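Side-chain contacts in peptidase, zinc-dependent (Methanocorpusculum labreanum, PDB 3LMC), which binds zinc and iron ions and is probably a zinc-dependent metallopeptidase of family M54: residues R17-E22 against R142-G147; G116-S121 against G152-L157. One frame throughout, in Å; residues are numbered along the deposited sequence.

Followed from the N terminus, helix 16-27 comes first of the elements in these contacts, the sheet strand 117-120 much later, and then helix 136-154, which both contacts use. Contact 1 closes a long loop by bringing R17-E22 back against R142-G147 across 119 intervening residues. Contact 2 closes a short one, G116-S121 to G152-L157, with 30 residues between. The two loops cross: strand 117-120 lies within the first, whereas G152-L157 lies beyond its end. Contact 1 thus joins two helices and contact 2 sets the C-terminal part of the zinc helix on the sheet; E146 CG and V120 CG2, 3.9 Å apart, join the two contacts directly.

Contact 1: residues R17-E22 against R142-G147; sequences RPVSEE and RIVKEG
Helix 16-27 packs against the long zinc-bearing helix 136-154 through V19 and E22 on one side and I143 and V144 on the other. The two short axes approach to 9.3 Å and cross at -40°, with the helices running in broadly the same direction, and no hydrogen bond spans them: the join is made by apolar surfaces. V144 is the central piece. Its CG1 is anti to the backbone N (chi1 168°), which turns CG2 into the angle between V19 and E22, one turn apart on the facing helix. There V144 CG2 lies 3.7 Å from E22 CB and 4.1 Å from V19 CA. One residue earlier on helix 136-154, I143 crosses V19 nearly at right angles, and V19 CG1 meets I143 CG2 at 3.9 Å.

Both helices also lie on the sheet, since V19 and I143 each touch W7 of strand 3-7, so the contact is a helix pair resting on a common strand. Helix 136-154 carries H149 and H153 of the zinc site farther along. Cut back to an alanine, position V144 would lose both methyls, which is likely to open a gap between the two helices opposite V19 and E22 and to take from E22 CB the methyl that packs on it.

E22 lends the contact its CB, while its carboxylate runs past the valine, OE1 lying 3.8 Å from V144 CG2, to a salt bridge with K181. On the other side of helix 16-27, R17 NE grips E21 OE2 at 2.8 Å, a bridge one turn long that takes no part in the helix pairing.

Contact 2: residues G116-S121 against G152-L157; sequences GVAIVS and GHLFGL. With ZN (zinc ion), chain C.
The flat peptide groups G116-V117 and V117-A118, where the chain enters strand 117-120, offer a face to the branched side chain of L154. L154 CG sits over the first, 3.8 Å from G116 C, and CD2 over the second at a similar height above V117 C. CD1 lies above V117 O, 3.5 Å away, so the leucine covers backbone rather than side chain; only its CD2 also meets a methyl, A118 CB, at 3.6 Å. G116 has positive phi, which favours glycine, and with V117 it faces Y112 in a G1 beta bulge. The torsions that lay L154 on this surface, chi1 -97° and chi2 25°, lie off the staggered positions.

The imidazole of the adjoining H153 is used at its two nitrogens. NE2 binds the zinc ion at 2.2 Å, and ND1 donates to L157 O at 2.9 Å, the acceptor standing 19° out of the ring plane. That second-shell bond fixes the rotation of the ring and probably makes NE2 a better electron donor to the metal. H149 and H159 are the other protein ligands and water 1 lies 2.4 Å from the zinc. The sequence follows the metzincin pattern HExxHxxGxxH, in which G156 is the glycine: its positive phi lets the chain turn off the helix end and lead on to the third histidine.

L154 and H153 both touch A111 of the outermost strand 106-112, which runs antiparallel to 117-120. V117 points away from the leucine to meet L57 and R64 of helix 53-66, so strand 117-120 is packed between that helix and the C-terminal part of helix 136-154.

Contact 1: residues R17-E22 against R142-G147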
ATOM      1  N   ARG A  17       4.867   4.876 -12.216  1.00 19.72           N
ATOM      2  CA  ARG A  17       6.228   4.404 -12.400  1.00 26.24           C
ATOM      3  C   ARG A  17       7.174   4.926 -11.307  1.00 25.08           C
ATOM      4  O   ARG A  17       7.858   4.133 -10.662  1.00 23.13           O
ATOM      5  CB  ARG A  17       6.723   4.761 -13.796  1.00 31.07           C
ATOM      6  CG  ARG A  17       8.129   4.313 -14.091  1.00 40.03           C
ATOM      7  CD  ARG A  17       8.523   4.776 -15.479  1.00 47.77           C
ATOM      8  NE  ARG A  17       9.903   4.447 -15.807  1.00 54.09           N
ATOM      9  CZ  ARG A  17      10.487   4.779 -16.951  1.00 57.38           C
ATOM     10  NH1 ARG A  17       9.800   5.447 -17.871  1.00 54.65           N
ATOM     11  NH2 ARG A  17      11.753   4.444 -17.177  1.00 59.47           N
ATOM     12  N   PRO A  18       7.198   6.255 -11.076  1.00 23.59           N
ATOM     13  CA  PRO A  18       8.067   6.786 -10.016  1.00 24.98           C
ATOM     14  C   PRO A  18       7.782   6.148  -8.660  1.00 23.17           C
ATOM     15  O   PRO A  18       8.711   5.788  -7.942  1.00 25.49           O
ATOM     16  CB  PRO A  18       7.713   8.287  -9.971  1.00 25.26           C
ATOM     17  CG  PRO A  18       7.096   8.575 -11.268  1.00 25.57           C
ATOM     18  CD  PRO A  18       6.396   7.317 -11.709  1.00 22.15           C
ATOM     19  N   VAL A  19       6.510   6.016  -8.306  1.00 19.28           N
ATOM     20  CA  VAL A  19       6.166   5.372  -7.042  1.00 16.01           C
ATOM     21  C   VAL A  19       6.707   3.937  -6.967  1.00 18.07           C
ATOM     22  O   VAL A  19       7.317   3.526  -5.974  1.00 16.37           O
ATOM     23  CB  VAL A  19       4.652   5.366  -6.806  1.00 13.36           C
ATOM     24  CG1 VAL A  19       4.306   4.411  -5.647  1.00 17.37           C
ATOM     25  CG2 VAL A  19       4.180   6.787  -6.512  1.00 10.30           C
ATOM     26  N   SER A  20       6.481   3.175  -8.027  1.00 17.21           N
ATOM     27  CA  SER A  20       7.045   1.839  -8.145  1.00 13.00           C
ATOM     28  C   SER A  20       8.572   1.842  -7.927  1.00 17.25           C
ATOM     29  O   SER A  20       9.107   0.993  -7.222  1.00 19.82           O
ATOM     30  CB  SER A  20       6.742   1.298  -9.541  1.00 22.00           C
ATOM     31  OG  SER A  20       7.316   0.020  -9.706  1.00 39.27           O
ATOM     32  N   GLU A  21       9.272   2.789  -8.544  1.00 15.04           N
ATOM     33  CA  GLU A  21      10.742   2.774  -8.529  1.00 21.58           C
ATOM     34  C   GLU A  21      11.316   3.178  -7.180  1.00 18.94           C
ATOM     35  O   GLU A  21      12.303   2.601  -6.737  1.00 20.09           O
ATOM     36  CB  GLU A  21      11.308   3.650  -9.663  1.00 18.96           C
ATOM     37  CG  GLU A  21      10.993   3.067 -11.040  1.00 29.95           C
ATOM     38  CD  GLU A  21      11.260   4.027 -12.174  1.00 38.94           C
ATOM     39  OE1 GLU A  21      11.823   5.115 -11.919  1.00 43.40           O
ATOM     40  OE2 GLU A  21      10.909   3.683 -13.325  1.00 40.08           O
ATOM     41  N   GLU A  22      10.682   4.152  -6.528  1.00 18.77           N
ATOM     42  CA  GLU A  22      11.095   4.591  -5.193  1.00 17.93           C
ATOM     43  C   GLU A  22      10.703   3.592  -4.095  1.00 21.21           C
ATOM     44  O   GLU A  22      11.400   3.462  -3.084  1.00 21.07           O
ATOM     45  CB  GLU A  22      10.477   5.947  -4.877  1.00 16.37           C
ATOM     46  CG  GLU A  22      10.811   7.033  -5.871  1.00 15.08           C
ATOM     47  CD  GLU A  22      10.676   8.429  -5.270  1.00 21.17           C
ATOM     48  OE1 GLU A  22      10.435   8.540  -4.047  1.00 22.49           O
ATOM     49  OE2 GLU A  22      10.839   9.411  -6.014  1.00 21.04           O
ATOM     50  N   ARG A 142       4.534  11.053  -0.604  1.00 14.00           N
ATOM     51  CA  ARG A 142       3.618  10.562   0.420  1.00 18.32           C
ATOM     52  C   ARG A 142       3.206   9.113   0.197  1.00 15.51           C
ATOM     53  O   ARG A 142       3.249   8.305   1.133  1.00 18.10           O
ATOM     54  CB  ARG A 142       2.399  11.473   0.513  1.00 14.27           C
ATOM     55  CG  ARG A 142       2.760  12.855   1.025  1.00 13.75           C
ATOM     56  CD  ARG A 142       1.603  13.849   0.806  1.00 20.77           C
ATOM     57  NE  ARG A 142       1.913  15.132   1.417  1.00 21.65           N
ATOM     58  CZ  ARG A 142       1.511  16.309   0.939  1.00 23.79           C
ATOM     59  NH1 ARG A 142       0.774  16.374  -0.167  1.00 16.45           N
ATOM     60  NH2 ARG A 142       1.867  17.426   1.565  1.00 22.35           N
ATOM     61  N   ILE A 143       2.849   8.770  -1.040  1.00 12.13           N
ATOM     62  CA  ILE A 143       2.463   7.387  -1.349  1.00 17.54           C
ATOM     63  C   ILE A 143       3.601   6.404  -1.118  1.00 14.37           C
ATOM     64  O   ILE A 143       3.380   5.286  -0.673  1.00 16.20           O
ATOM     65  CB  ILE A 143       2.004   7.217  -2.799  1.00 17.85           C
ATOM     66  CG1 ILE A 143       0.808   8.128  -3.083  1.00 19.80           C
ATOM     67  CG2 ILE A 143       1.653   5.738  -3.081  1.00 14.68           C
ATOM     68  CD1 ILE A 143       0.278   8.015  -4.504  1.00 16.59           C
ATOM     69  N   VAL A 144       4.820   6.813  -1.450  1.00 18.21           N
ATOM     70  CA  VAL A 144       5.972   5.950  -1.266  1.00 14.90           C
ATOM     71  C   VAL A 144       6.180   5.668   0.214  1.00 19.00           C
ATOM     72  O   VAL A 144       6.414   4.528   0.614  1.00 15.20           O
ATOM     73  CB  VAL A 144       7.245   6.622  -1.784  1.00 16.33           C
ATOM     74  CG1 VAL A 144       8.488   5.844  -1.309  1.00 16.59           C
ATOM     75  CG2 VAL A 144       7.200   6.750  -3.305  1.00 14.41           C
ATOM     76  N   LYS A 145       6.109   6.727   1.017  1.00 16.32           N
ATOM     77  CA  LYS A 145       6.359   6.638   2.443  1.00 14.45           C
ATOM     78  C   LYS A 145       5.313   5.797   3.175  1.00 17.63           C
ATOM     79  O   LYS A 145       5.644   4.999   4.055  1.00 19.05           O
ATOM     80  CB  LYS A 145       6.374   8.037   3.035  1.00 11.65           C
ATOM     81  CG  LYS A 145       7.600   8.876   2.693  1.00 16.67           C
ATOM     82  CD  LYS A 145       7.321  10.319   3.122  1.00 17.90           C
ATOM     83  CE  LYS A 145       8.519  11.207   2.925  1.00 23.54           C
ATOM     84  NZ  LYS A 145       8.264  12.507   3.609  1.00 18.76           N
ATOM     85  N   GLU A 146       4.047   5.970   2.811  1.00 21.41           N
ATOM     86  CA  GLU A 146       2.970   5.246   3.486  1.00 21.99           C
ATOM     87  C   GLU A 146       2.824   3.862   2.869  1.00 21.74           C
ATOM     88  O   GLU A 146       2.455   2.906   3.548  1.00 20.21           O
ATOM     89  CB  GLU A 146       1.657   6.026   3.436  1.00 25.57           C
ATOM     90  CG  GLU A 146       0.444   5.236   3.897  1.00 41.70           C
ATOM     91  CD  GLU A 146       0.422   4.991   5.399  1.00 51.21           C
ATOM     92  OE1 GLU A 146       1.294   5.542   6.111  1.00 55.64           O
ATOM     93  OE2 GLU A 146      -0.475   4.255   5.867  1.00 50.11           O
ATOM     94  N   GLY A 147       3.145   3.752   1.584  1.00 24.21           N
ATOM     95  CA  GLY A 147       3.186   2.456   0.924  1.00 22.64           C
ATOM     96  C   GLY A 147       4.293   1.547   1.452  1.00 23.33           C
ATOM     97  O   GLY A 147       4.067   0.361   1.673  1.00 19.13           O
TER

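Contact 2: residues G116-S121 against G152-L157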
ATOM      1  N   GLY A 116      -0.728 -11.199   3.363  1.00 10.26           N
ATOM      2  CA  GLY A 116       0.180 -10.533   2.443  1.00 13.26           C
ATOM      3  C   GLY A 116      -0.511  -9.539   1.516  1.00 16.39           C
ATOM      4  O   GLY A 116      -0.179  -9.457   0.333  1.00 17.27           O
ATOM      5  N   VAL A 117      -1.479  -8.785   2.037  1.00 14.23           N
ATOM      6  CA  VAL A 117      -2.101  -7.709   1.253  1.00 15.55           C
ATOM      7  C   VAL A 117      -2.122  -6.410   2.039  1.00 16.39           C
ATOM      8  O   VAL A 117      -2.340  -6.419   3.251  1.00 17.68           O
ATOM      9  CB  VAL A 117      -3.556  -8.030   0.849  1.00 16.86           C
ATOM     10  CG1 VAL A 117      -3.598  -9.135  -0.228  1.00 14.11           C
ATOM     11  CG2 VAL A 117      -4.395  -8.406   2.100  1.00 12.34           C
ATOM     12  N   ALA A 118      -1.914  -5.296   1.345  1.00 13.02           N
ATOM     13  CA  ALA A 118      -1.925  -3.987   1.979  1.00 12.29           C
ATOM     14  C   ALA A 118      -2.581  -2.977   1.050  1.00 16.41           C
ATOM     15  O   ALA A 118      -2.807  -3.255  -0.135  1.00 13.52           O
ATOM     16  CB  ALA A 118      -0.505  -3.549   2.334  1.00 18.56           C
ATOM     17  N   ILE A 119      -2.890  -1.800   1.584  1.00 13.56           N
ATOM     18  CA  ILE A 119      -3.583  -0.786   0.803  1.00 16.62           C
ATOM     19  C   ILE A 119      -3.135   0.610   1.214  1.00 15.29           C
ATOM     20  O   ILE A 119      -2.864   0.851   2.394  1.00 18.48           O
ATOM     21  CB  ILE A 119      -5.131  -0.915   0.968  1.00 21.81           C
ATOM     22  CG1 ILE A 119      -5.879  -0.030  -0.031  1.00 15.31           C
ATOM     23  CG2 ILE A 119      -5.558  -0.567   2.384  1.00 23.84           C
ATOM     24  CD1 ILE A 119      -7.411  -0.353  -0.113  1.00 14.79           C
ATOM     25  N   VAL A 120      -3.032   1.516   0.243  1.00 11.99           N
ATOM     26  CA  VAL A 120      -2.837   2.931   0.549  1.00  9.74           C
ATOM     27  C   VAL A 120      -3.809   3.765  -0.276  1.00 19.09           C
ATOM     28  O   VAL A 120      -4.100   3.436  -1.434  1.00 16.89           O
ATOM     29  CB  VAL A 120      -1.398   3.406   0.300  1.00 19.72           C
ATOM     30  CG1 VAL A 120      -0.899   2.955  -1.069  1.00 19.08           C
ATOM     31  CG2 VAL A 120      -1.328   4.938   0.409  1.00 22.27           C
ATOM     32  N   SER A 121      -4.336   4.829   0.326  1.00 15.67           N
ATOM     33  CA  SER A 121      -5.262   5.694  -0.382  1.00 15.17           C
ATOM     34  C   SER A 121      -4.680   7.093  -0.502  1.00 16.76           C
ATOM     35  O   SER A 121      -4.397   7.737   0.512  1.00 16.51           O
ATOM     36  CB  SER A 121      -6.585   5.793   0.354  1.00 13.71           C
ATOM     37  OG  SER A 121      -7.288   6.931  -0.127  1.00 15.13           O
ATOM     38  N   GLY A 152       6.068  -2.856   4.825  1.00 21.03           N
ATOM     39  CA  GLY A 152       6.924  -3.278   5.910  1.00 16.26           C
ATOM     40  C   GLY A 152       6.152  -4.183   6.853  1.00 21.11           C
ATOM     41  O   GLY A 152       6.658  -5.228   7.244  1.00 24.35           O
ATOM     42  N   HIS A 153       4.930  -3.786   7.217  1.00 20.80           N
ATOM     43  CA  HIS A 153       4.048  -4.644   8.024  1.00 23.93           C
ATOM     44  C   HIS A 153       3.887  -6.054   7.437  1.00 23.52           C
ATOM     45  O   HIS A 153       3.870  -7.044   8.152  1.00 23.61           O
ATOM     46  CB  HIS A 153       2.654  -4.042   8.117  1.00 20.27           C
ATOM     47  CG  HIS A 153       2.547  -2.868   9.024  1.00 21.81           C
ATOM     48  ND1 HIS A 153       3.108  -2.844  10.282  1.00 23.22           N
ATOM     49  CD2 HIS A 153       1.891  -1.690   8.881  1.00 20.91           C
ATOM     50  CE1 HIS A 153       2.825  -1.692  10.863  1.00 22.38           C
ATOM     51  NE2 HIS A 153       2.085  -0.978  10.035  1.00 23.43           N
ATOM     52  N   LEU A 154       3.724  -6.137   6.124  1.00 21.20           N
ATOM     53  CA  LEU A 154       3.586  -7.436   5.477  1.00 18.13           C
ATOM     54  C   LEU A 154       4.816  -8.327   5.739  1.00 23.99           C
ATOM     55  O   LEU A 154       4.746  -9.560   5.656  1.00 22.57           O
ATOM     56  CB  LEU A 154       3.338  -7.242   3.977  1.00 18.50           C
ATOM     57  CG  LEU A 154       1.873  -7.282   3.521  1.00 21.65           C
ATOM     58  CD1 LEU A 154       0.876  -6.907   4.619  1.00 19.85           C
ATOM     59  CD2 LEU A 154       1.658  -6.470   2.263  1.00 14.93           C
ATOM     60  N   PHE A 155       5.944  -7.706   6.072  1.00 20.36           N
ATOM     61  CA  PHE A 155       7.154  -8.461   6.358  1.00 23.09           C
ATOM     62  C   PHE A 155       7.407  -8.645   7.852  1.00 24.38           C
ATOM     63  O   PHE A 155       8.466  -9.111   8.247  1.00 28.17           O
ATOM     64  CB  PHE A 155       8.362  -7.826   5.668  1.00 25.09           C
ATOM     65  CG  PHE A 155       8.408  -8.092   4.193  1.00 30.44           C
ATOM     66  CD1 PHE A 155       9.022  -9.240   3.704  1.00 32.07           C
ATOM     67  CD2 PHE A 155       7.815  -7.212   3.290  1.00 27.56           C
ATOM     68  CE1 PHE A 155       9.063  -9.487   2.340  1.00 32.46           C
ATOM     69  CE2 PHE A 155       7.851  -7.452   1.933  1.00 26.03           C
ATOM     70  CZ  PHE A 155       8.477  -8.590   1.452  1.00 30.33           C
ATOM     71  N   GLY A 156       6.431  -8.269   8.675  1.00 23.41           N
ATOM     72  CA  GLY A 156       6.499  -8.501  10.106  1.00 27.02           C
ATOM     73  C   GLY A 156       6.928  -7.328  10.976  1.00 32.19           C
ATOM     74  O   GLY A 156       6.925  -7.438  12.197  1.00 29.74           O
ATOM     75  N   LEU A 157       7.304  -6.206  10.370  1.00 31.37           N
ATOM     76  CA  LEU A 157       7.693  -5.048  11.165  1.00 26.41           C
ATOM     77  C   LEU A 157       6.490  -4.390  11.827  1.00 25.27           C
ATOM     78  O   LEU A 157       5.410  -4.293  11.231  1.00 25.84           O
ATOM     79  CB  LEU A 157       8.445  -4.024  10.317  1.00 25.00           C
ATOM     80  CG  LEU A 157       9.902  -4.318   9.972  1.00 28.17           C
ATOM     81  CD1 LEU A 157       9.988  -5.511   9.046  1.00 31.05           C
ATOM     82  CD2 LEU A 157      10.528  -3.099   9.326  1.00 28.26           C
TER
HETATM   83 ZN    ZN C 212       1.007   0.906  10.423  1.00 38.63          ZN
HETATM   84  O   HOH W   1      -0.936   0.684   9.086  1.00 23.59           O